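Local atomic coordinates of KLLA0E08119p (PDB entry 3VA7), a protein that probably carries out the biotin-dependent, ATP-driven carboxylation of urea to urea-1-carboxylate, with this chain comprising the urea carboxylase part of a longer bifunctional enzyme. Residues A249-E254 / K282-S287; N959-I964 / I970-V975. All coordinates share one frame; numbering follows the deposited sequence.

Contact 1 (A249-E254 / K282-S287); sequences AIAIGE and KMRAAS
R284 leaves its helix with CG opposite the carbonyl carbon and beside the backbone N (chi1 -68°), and this brings the side chain alongside A251. A bend at chi3 (58°) then folds the guanidinium back over the strand. The methyl group of A251 sits in the elbow. Its CB is 3.7 Å from R284 CB and 3.9 Å from R284 CG. The same methyl lies over one face of the guanidinium, displaced toward its rim. At the tip, R284 NH1 reaches A251 O at 2.9 Å. The N-H points poorly at the oxygen, and the bond is weak. I252 C and G253 N lie near the guanidinium plane at its edge. One arginine therefore packs its aliphatic part on an alanine and turns its polar end to the carbonyl of that same residue. The backbone N of A251 is also taken up from this helix, by E288. Within the helix, S287 OG donates back to M283 O at 3.0 Å. M283 O also accepts from S287 N, and the two donors come from opposite faces of the carbonyl plane. Strand 249-261 and helix 277-293 belong to the ATP-grasp part of the biotin carboxylase domain. Their short segments run roughly antiparallel, at 147°, with axes 7.5 Å apart. I250, I252 and G253 pair through their backbones with strand 235-244. On the helix, M283 packs on V237, F304 and F313, and S287 on I239 and V302, so the helix lies against strands 235-244, 299-307 and 312-319.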
ATOM      1  N   ALA A 249     -40.123 -31.662  16.628  1.00 33.03           N
ATOM      2  CA  ALA A 249     -39.632 -30.643  15.699  1.00 34.24           C
ATOM      3  C   ALA A 249     -40.315 -29.330  16.017  1.00 35.13           C
ATOM      4  O   ALA A 249     -41.445 -29.336  16.478  1.00 35.94           O
ATOM      5  CB  ALA A 249     -39.861 -31.074  14.215  1.00 32.87           C
ATOM      6  N   ILE A 250     -39.648 -28.203  15.777  1.00 36.24           N
ATOM      7  CA  ILE A 250     -40.232 -26.886  16.121  1.00 36.81           C
ATOM      8  C   ILE A 250     -39.907 -25.832  15.060  1.00 36.87           C
ATOM      9  O   ILE A 250     -38.791 -25.829  14.507  1.00 37.66           O
ATOM     10  CB  ILE A 250     -39.825 -26.465  17.537  1.00 37.08           C
ATOM     11  CG1 ILE A 250     -40.311 -25.069  17.868  1.00 38.09           C
ATOM     12  CG2 ILE A 250     -38.299 -26.539  17.707  1.00 38.13           C
ATOM     13  CD1 ILE A 250     -40.377 -24.853  19.377  1.00 38.13           C
ATOM     14  N   ALA A 251     -40.892 -25.002  14.685  1.00 36.60           N
ATOM     15  CA  ALA A 251     -40.650 -24.008  13.627  1.00 36.22           C
ATOM     16  C   ALA A 251     -40.287 -22.713  14.334  1.00 37.22           C
ATOM     17  O   ALA A 251     -41.021 -22.220  15.233  1.00 38.17           O
ATOM     18  CB  ALA A 251     -41.815 -23.846  12.725  1.00 35.38           C
ATOM     19  N   ILE A 252     -39.120 -22.188  13.989  1.00 36.92           N
ATOM     20  CA  ILE A 252     -38.561 -21.104  14.770  1.00 36.67           C
ATOM     21  C   ILE A 252     -38.973 -19.768  14.150  1.00 36.40           C
ATOM     22  O   ILE A 252     -39.166 -18.800  14.884  1.00 36.53           O
ATOM     23  CB  ILE A 252     -37.026 -21.324  14.980  1.00 37.59           C
ATOM     24  CG1 ILE A 252     -36.846 -22.616  15.809  1.00 38.70           C
ATOM     25  CG2 ILE A 252     -36.350 -20.127  15.615  1.00 35.19           C
ATOM     26  CD1 ILE A 252     -35.685 -22.645  16.813  1.00 43.08           C
ATOM     27  N   GLY A 253     -39.215 -19.760  12.832  1.00 35.49           N
ATOM     28  CA  GLY A 253     -39.666 -18.585  12.112  1.00 35.13           C
ATOM     29  C   GLY A 253     -39.443 -18.746  10.613  1.00 36.37           C
ATOM     30  O   GLY A 253     -38.928 -19.785  10.140  1.00 35.66           O
ATOM     31  N   GLU A 254     -39.838 -17.732   9.842  1.00 36.95           N
ATOM     32  CA  GLU A 254     -39.649 -17.774   8.399  1.00 38.77           C
ATOM     33  C   GLU A 254     -38.839 -16.586   7.925  1.00 38.83           C
ATOM     34  O   GLU A 254     -38.837 -15.504   8.544  1.00 38.53           O
ATOM     35  CB  GLU A 254     -40.991 -17.814   7.641  1.00 39.91           C
ATOM     36  CG  GLU A 254     -41.602 -16.454   7.350  1.00 42.23           C
ATOM     37  CD  GLU A 254     -42.128 -15.772   8.601  1.00 49.03           C
ATOM     38  OE1 GLU A 254     -42.063 -16.365   9.719  1.00 51.01           O
ATOM     39  OE2 GLU A 254     -42.633 -14.636   8.463  1.00 52.26           O
ATOM     40  N   LYS A 282     -49.316 -22.242   8.657  1.00 56.11           N
ATOM     41  CA  LYS A 282     -49.372 -23.509   7.959  1.00 55.65           C
ATOM     42  C   LYS A 282     -48.079 -23.859   7.217  1.00 54.82           C
ATOM     43  O   LYS A 282     -47.887 -24.979   6.750  1.00 54.47           O
ATOM     44  CB  LYS A 282     -50.670 -23.615   7.128  1.00 56.32           C
ATOM     45  CG  LYS A 282     -50.582 -23.486   5.622  1.00 58.62           C
ATOM     46  CD  LYS A 282     -51.950 -23.852   4.942  1.00 63.43           C
ATOM     47  CE  LYS A 282     -53.154 -23.013   5.457  1.00 63.93           C
ATOM     48  NZ  LYS A 282     -54.162 -22.818   4.348  1.00 62.42           N
ATOM     49  N   MET A 283     -47.175 -22.900   7.132  1.00 54.58           N
ATOM     50  CA  MET A 283     -45.836 -23.195   6.683  1.00 54.04           C
ATOM     51  C   MET A 283     -45.098 -23.795   7.867  1.00 53.70           C
ATOM     52  O   MET A 283     -44.373 -24.783   7.745  1.00 53.18           O
ATOM     53  CB  MET A 283     -45.159 -21.924   6.245  1.00 54.72           C
ATOM     54  CG  MET A 283     -45.276 -21.611   4.758  1.00 55.76           C
ATOM     55  SD  MET A 283     -44.820 -19.873   4.479  1.00 57.89           S
ATOM     56  CE  MET A 283     -44.256 -19.980   2.775  1.00 58.15           C
ATOM     57  N   ARG A 284     -45.315 -23.191   9.025  1.00 53.49           N
ATOM     58  CA  ARG A 284     -44.751 -23.691  10.256  1.00 54.00           C
ATOM     59  C   ARG A 284     -45.168 -25.139  10.466  1.00 53.64           C
ATOM     60  O   ARG A 284     -44.320 -26.017  10.485  1.00 54.16           O
ATOM     61  CB  ARG A 284     -45.154 -22.817  11.451  1.00 54.41           C
ATOM     62  CG  ARG A 284     -44.533 -21.407  11.437  1.00 56.17           C
ATOM     63  CD  ARG A 284     -45.251 -20.416  12.374  1.00 59.75           C
ATOM     64  NE  ARG A 284     -45.279 -20.871  13.764  1.00 62.99           N
ATOM     65  CZ  ARG A 284     -44.224 -20.861  14.580  1.00 67.38           C
ATOM     66  NH1 ARG A 284     -43.028 -20.434  14.151  1.00 67.37           N
ATOM     67  NH2 ARG A 284     -44.355 -21.285  15.836  1.00 68.93           N
ATOM     68  N   ALA A 285     -46.470 -25.399  10.588  1.00 52.91           N
ATOM     69  CA  ALA A 285     -46.932 -26.748  10.918  1.00 51.13           C
ATOM     70  C   ALA A 285     -46.483 -27.798   9.910  1.00 49.82           C
ATOM     71  O   ALA A 285     -46.201 -28.931  10.305  1.00 50.17           O
ATOM     72  CB  ALA A 285     -48.431 -26.796  11.164  1.00 51.24           C
ATOM     73  N   ALA A 286     -46.368 -27.426   8.637  1.00 48.01           N
ATOM     74  CA  ALA A 286     -45.951 -28.387   7.596  1.00 46.78           C
ATOM     75  C   ALA A 286     -44.485 -28.749   7.786  1.00 46.10           C
ATOM     76  O   ALA A 286     -44.075 -29.923   7.666  1.00 46.83           O
ATOM     77  CB  ALA A 286     -46.184 -27.826   6.204  1.00 46.30           C
ATOM     78  N   SER A 287     -43.706 -27.728   8.127  1.00 44.47           N
ATOM     79  CA  SER A 287     -42.290 -27.885   8.420  1.00 42.60           C
ATOM     80  C   SER A 287     -42.069 -28.779   9.645  1.00 41.13           C
ATOM     81  O   SER A 287     -41.184 -29.603   9.670  1.00 41.06           O
ATOM     82  CB  SER A 287     -41.631 -26.498   8.607  1.00 42.23           C
ATOM     83  OG  SER A 287     -41.580 -25.786   7.392  1.00 40.99           O
TER

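Contact 2 (N959-I964 / I970-V975); sequences NNVDFI and IDRNDV
R972 and V961 meet first at the root of the arginine, where R972 CB lies 3.9 Å from V961 CG1. CG of R972 takes the crowded position between the backbone N and the carbonyl carbon (chi1 56°). R972 CD passes 4.1 Å from D962 OD1. The bend at chi3 then turns NE toward that oxygen. NE donates to D962 OD1 at 3.0 Å, on the syn side of that oxygen but tilted somewhat out of the carboxylate plane. CZ carries the guanidinium across V961 CG1, which lies over one face, offset toward the rim. NH2 donates to the same D962 OD1 at 3.0 Å, but from well above the carboxylate plane. Both nitrogens come from the same face of the carboxylate, and the two flat groups are turned 70° apart. This is a side-on salt bridge to a single oxygen. NH1 forms a second salt bridge, to E935 OE2. N959 is the N-cap of helix 960-967: its OD1 accepts from D962 N at 2.7 Å, in the carbonyl plane, while its ND2 donates to E935. Deeper in, V975 CG2 packs on I964 CG2 at 3.6 Å, and V975 CB lies 4.1 Å from V961 CG1. D971 and D974 form a capping box at the start of helix 972-979, with D971 N donating to D974 OD1. D971 OD1 separately caps N973 N. With an alanine in place of R972, D962 and E935 would probably each lose this positive partner, and V961 the arginine lying across it. Helices 960-967 and 972-979 of the carboxyltransferase domain are thus joined by an apolar layer under a charged one. R972 salt-bridges two carboxylates, D962 and E935, which probably favours their charged forms.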
ATOM      1  N   ASN A 959      31.347  -8.128  -5.406  1.00 27.93           N
ATOM      2  CA  ASN A 959      30.745  -8.486  -4.134  1.00 27.96           C
ATOM      3  C   ASN A 959      31.005  -7.409  -3.054  1.00 28.73           C
ATOM      4  O   ASN A 959      32.169  -7.189  -2.663  1.00 28.68           O
ATOM      5  CB  ASN A 959      31.292  -9.840  -3.638  1.00 27.58           C
ATOM      6  CG  ASN A 959      30.744 -10.231  -2.233  1.00 28.92           C
ATOM      7  OD1 ASN A 959      31.169  -9.659  -1.206  1.00 28.94           O
ATOM      8  ND2 ASN A 959      29.795 -11.200  -2.190  1.00 24.33           N
ATOM      9  N   ASN A 960      29.931  -6.794  -2.531  1.00 27.77           N
ATOM     10  CA  ASN A 960      30.041  -5.657  -1.614  1.00 26.18           C
ATOM     11  C   ASN A 960      30.735  -6.036  -0.286  1.00 27.08           C
ATOM     12  O   ASN A 960      31.533  -5.240   0.300  1.00 27.56           O
ATOM     13  CB  ASN A 960      28.675  -4.998  -1.373  1.00 24.55           C
ATOM     14  CG  ASN A 960      28.029  -4.421  -2.659  1.00 25.93           C
ATOM     15  OD1 ASN A 960      28.625  -4.425  -3.759  1.00 26.05           O
ATOM     16  ND2 ASN A 960      26.794  -3.916  -2.524  1.00 23.37           N
ATOM     17  N   VAL A 961      30.483  -7.246   0.207  1.00 26.93           N
ATOM     18  CA  VAL A 961      31.040  -7.591   1.506  1.00 25.00           C
ATOM     19  C   VAL A 961      32.518  -7.734   1.372  1.00 26.71           C
ATOM     20  O   VAL A 961      33.262  -7.262   2.240  1.00 27.64           O
ATOM     21  CB  VAL A 961      30.381  -8.816   2.107  1.00 25.43           C
ATOM     22  CG1 VAL A 961      31.246  -9.451   3.287  1.00 23.09           C
ATOM     23  CG2 VAL A 961      28.946  -8.469   2.531  1.00 19.09           C
ATOM     24  N   ASP A 962      32.964  -8.297   0.248  1.00 27.74           N
ATOM     25  CA  ASP A 962      34.391  -8.397  -0.040  1.00 29.09           C
ATOM     26  C   ASP A 962      35.145  -7.051  -0.138  1.00 29.32           C
ATOM     27  O   ASP A 962      36.243  -6.919   0.403  1.00 30.14           O
ATOM     28  CB  ASP A 962      34.617  -9.211  -1.306  1.00 30.73           C
ATOM     29  CG  ASP A 962      34.332 -10.684  -1.111  1.00 32.98           C
ATOM     30  OD1 ASP A 962      34.477 -11.197   0.013  1.00 36.54           O
ATOM     31  OD2 ASP A 962      33.970 -11.331  -2.109  1.00 39.47           O
ATOM     32  N   PHE A 963      34.570  -6.077  -0.830  1.00 28.78           N
ATOM     33  CA  PHE A 963      34.987  -4.712  -0.687  1.00 29.56           C
ATOM     34  C   PHE A 963      35.108  -4.206   0.785  1.00 30.78           C
ATOM     35  O   PHE A 963      36.190  -3.707   1.155  1.00 30.32           O
ATOM     36  CB  PHE A 963      34.067  -3.810  -1.479  1.00 29.98           C
ATOM     37  CG  PHE A 963      34.264  -2.373  -1.183  1.00 30.63           C
ATOM     38  CD1 PHE A 963      35.431  -1.729  -1.571  1.00 34.62           C
ATOM     39  CD2 PHE A 963      33.301  -1.658  -0.475  1.00 30.95           C
ATOM     40  CE1 PHE A 963      35.634  -0.376  -1.265  1.00 33.05           C
ATOM     41  CE2 PHE A 963      33.485  -0.338  -0.179  1.00 28.73           C
ATOM     42  CZ  PHE A 963      34.643   0.305  -0.556  1.00 32.04           C
ATOM     43  N   ILE A 964      34.049  -4.320   1.616  1.00 30.74           N
ATOM     44  CA  ILE A 964      34.194  -3.886   2.998  1.00 31.66           C
ATOM     45  C   ILE A 964      35.414  -4.600   3.567  1.00 31.99           C
ATOM     46  O   ILE A 964      36.327  -3.959   4.133  1.00 31.93           O
ATOM     47  CB  ILE A 964      33.047  -4.279   4.010  1.00 32.64           C
ATOM     48  CG1 ILE A 964      31.609  -3.828   3.650  1.00 31.86           C
ATOM     49  CG2 ILE A 964      33.462  -3.873   5.438  1.00 32.43           C
ATOM     50  CD1 ILE A 964      31.517  -2.747   2.705  1.00 37.34           C
ATOM     51  N   ILE A 970      40.281  -7.022   6.607  1.00 37.61           N
ATOM     52  CA  ILE A 970      39.800  -8.093   7.477  1.00 37.77           C
ATOM     53  C   ILE A 970      39.260  -9.210   6.609  1.00 37.58           C
ATOM     54  O   ILE A 970      39.259  -9.048   5.416  1.00 36.24           O
ATOM     55  CB  ILE A 970      38.706  -7.599   8.467  1.00 37.95           C
ATOM     56  CG1 ILE A 970      37.517  -6.959   7.715  1.00 37.39           C
ATOM     57  CG2 ILE A 970      39.303  -6.657   9.483  1.00 37.36           C
ATOM     58  CD1 ILE A 970      36.504  -6.316   8.628  1.00 34.94           C
ATOM     59  N   ASP A 971      38.828 -10.320   7.215  1.00 38.48           N
ATOM     60  CA  ASP A 971      38.176 -11.417   6.484  1.00 40.17           C
ATOM     61  C   ASP A 971      36.724 -11.034   6.368  1.00 39.15           C
ATOM     62  O   ASP A 971      36.181 -10.341   7.246  1.00 38.28           O
ATOM     63  CB  ASP A 971      38.283 -12.833   7.167  1.00 40.92           C
ATOM     64  CG  ASP A 971      37.795 -14.029   6.190  1.00 47.99           C
ATOM     65  OD1 ASP A 971      36.654 -14.619   6.357  1.00 49.05           O
ATOM     66  OD2 ASP A 971      38.548 -14.362   5.207  1.00 52.99           O
ATOM     67  N   ARG A 972      36.104 -11.502   5.282  1.00 38.79           N
ATOM     68  CA  ARG A 972      34.668 -11.328   5.068  1.00 38.16           C
ATOM     69  C   ARG A 972      33.867 -11.796   6.265  1.00 38.10           C
ATOM     70  O   ARG A 972      32.833 -11.212   6.558  1.00 38.44           O
ATOM     71  CB  ARG A 972      34.172 -12.019   3.801  1.00 37.56           C
ATOM     72  CG  ARG A 972      34.479 -13.484   3.740  1.00 37.02           C
ATOM     73  CD  ARG A 972      33.598 -14.173   2.718  1.00 31.49           C
ATOM     74  NE  ARG A 972      33.184 -13.258   1.683  1.00 29.21           N
ATOM     75  CZ  ARG A 972      31.910 -13.016   1.371  1.00 29.98           C
ATOM     76  NH1 ARG A 972      30.927 -13.671   2.002  1.00 26.44           N
ATOM     77  NH2 ARG A 972      31.624 -12.181   0.373  1.00 25.92           N
ATOM     78  N   ASN A 973      34.341 -12.819   6.965  1.00 37.75           N
ATOM     79  CA  ASN A 973      33.596 -13.329   8.098  1.00 38.37           C
ATOM     80  C   ASN A 973      33.741 -12.426   9.341  1.00 37.93           C
ATOM     81  O   ASN A 973      32.894 -12.445  10.263  1.00 37.13           O
ATOM     82  CB  ASN A 973      33.860 -14.838   8.335  1.00 39.64           C
ATOM     83  CG  ASN A 973      33.402 -15.732   7.086  1.00 43.91           C
ATOM     84  OD1 ASN A 973      32.299 -15.565   6.546  1.00 46.96           O
ATOM     85  ND2 ASN A 973      34.288 -16.625   6.621  1.00 47.30           N
ATOM     86  N   ASP A 974      34.787 -11.612   9.339  1.00 36.79           N
ATOM     87  CA  ASP A 974      34.866 -10.548  10.290  1.00 37.29           C
ATOM     88  C   ASP A 974      33.723  -9.542  10.090  1.00 36.56           C
ATOM     89  O   ASP A 974      33.157  -9.096  11.084  1.00 36.83           O
ATOM     90  CB  ASP A 974      36.224  -9.828  10.245  1.00 38.30           C
ATOM     91  CG  ASP A 974      37.346 -10.694  10.750  1.00 38.38           C
ATOM     92  OD1 ASP A 974      38.455 -10.631  10.174  1.00 40.34           O
ATOM     93  OD2 ASP A 974      37.096 -11.456  11.700  1.00 37.32           O
ATOM     94  N   VAL A 975      33.382  -9.222   8.839  1.00 34.91           N
ATOM     95  CA  VAL A 975      32.238  -8.369   8.540  1.00 33.15           C
ATOM     96  C   VAL A 975      30.978  -9.042   9.020  1.00 34.01           C
ATOM     97  O   VAL A 975      30.131  -8.446   9.722  1.00 35.12           O
ATOM     98  CB  VAL A 975      32.118  -8.026   7.028  1.00 32.74           C
ATOM     99  CG1 VAL A 975      30.862  -7.181   6.745  1.00 29.14           C
ATOM    100  CG2 VAL A 975      33.352  -7.335   6.527  1.00 28.51           C
TER

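Overall arrangement
From the N terminus, the chain first passes through the biotin carboxylase domain. Contact 1 closes here: strand 249-261 leads into strand 264-270, and the chain then returns along helix 277-293 to lie against the first strand. Several hundred residues later, in the carboxyltransferase domain, contact 2 closes a much shorter turn between consecutive helices 960-967 and 972-979. The two contacts follow in series and neither nests nor crosses. The centres of contact 1 and contact 2 are about 79 Å apart, on opposite sides of the chain's centre. Contact 1 ties a helix to a sheet; contact 2 ties helix to helix. Contact 2 is the closer to bound urea, which is still about 13 Å from the side chain of I964.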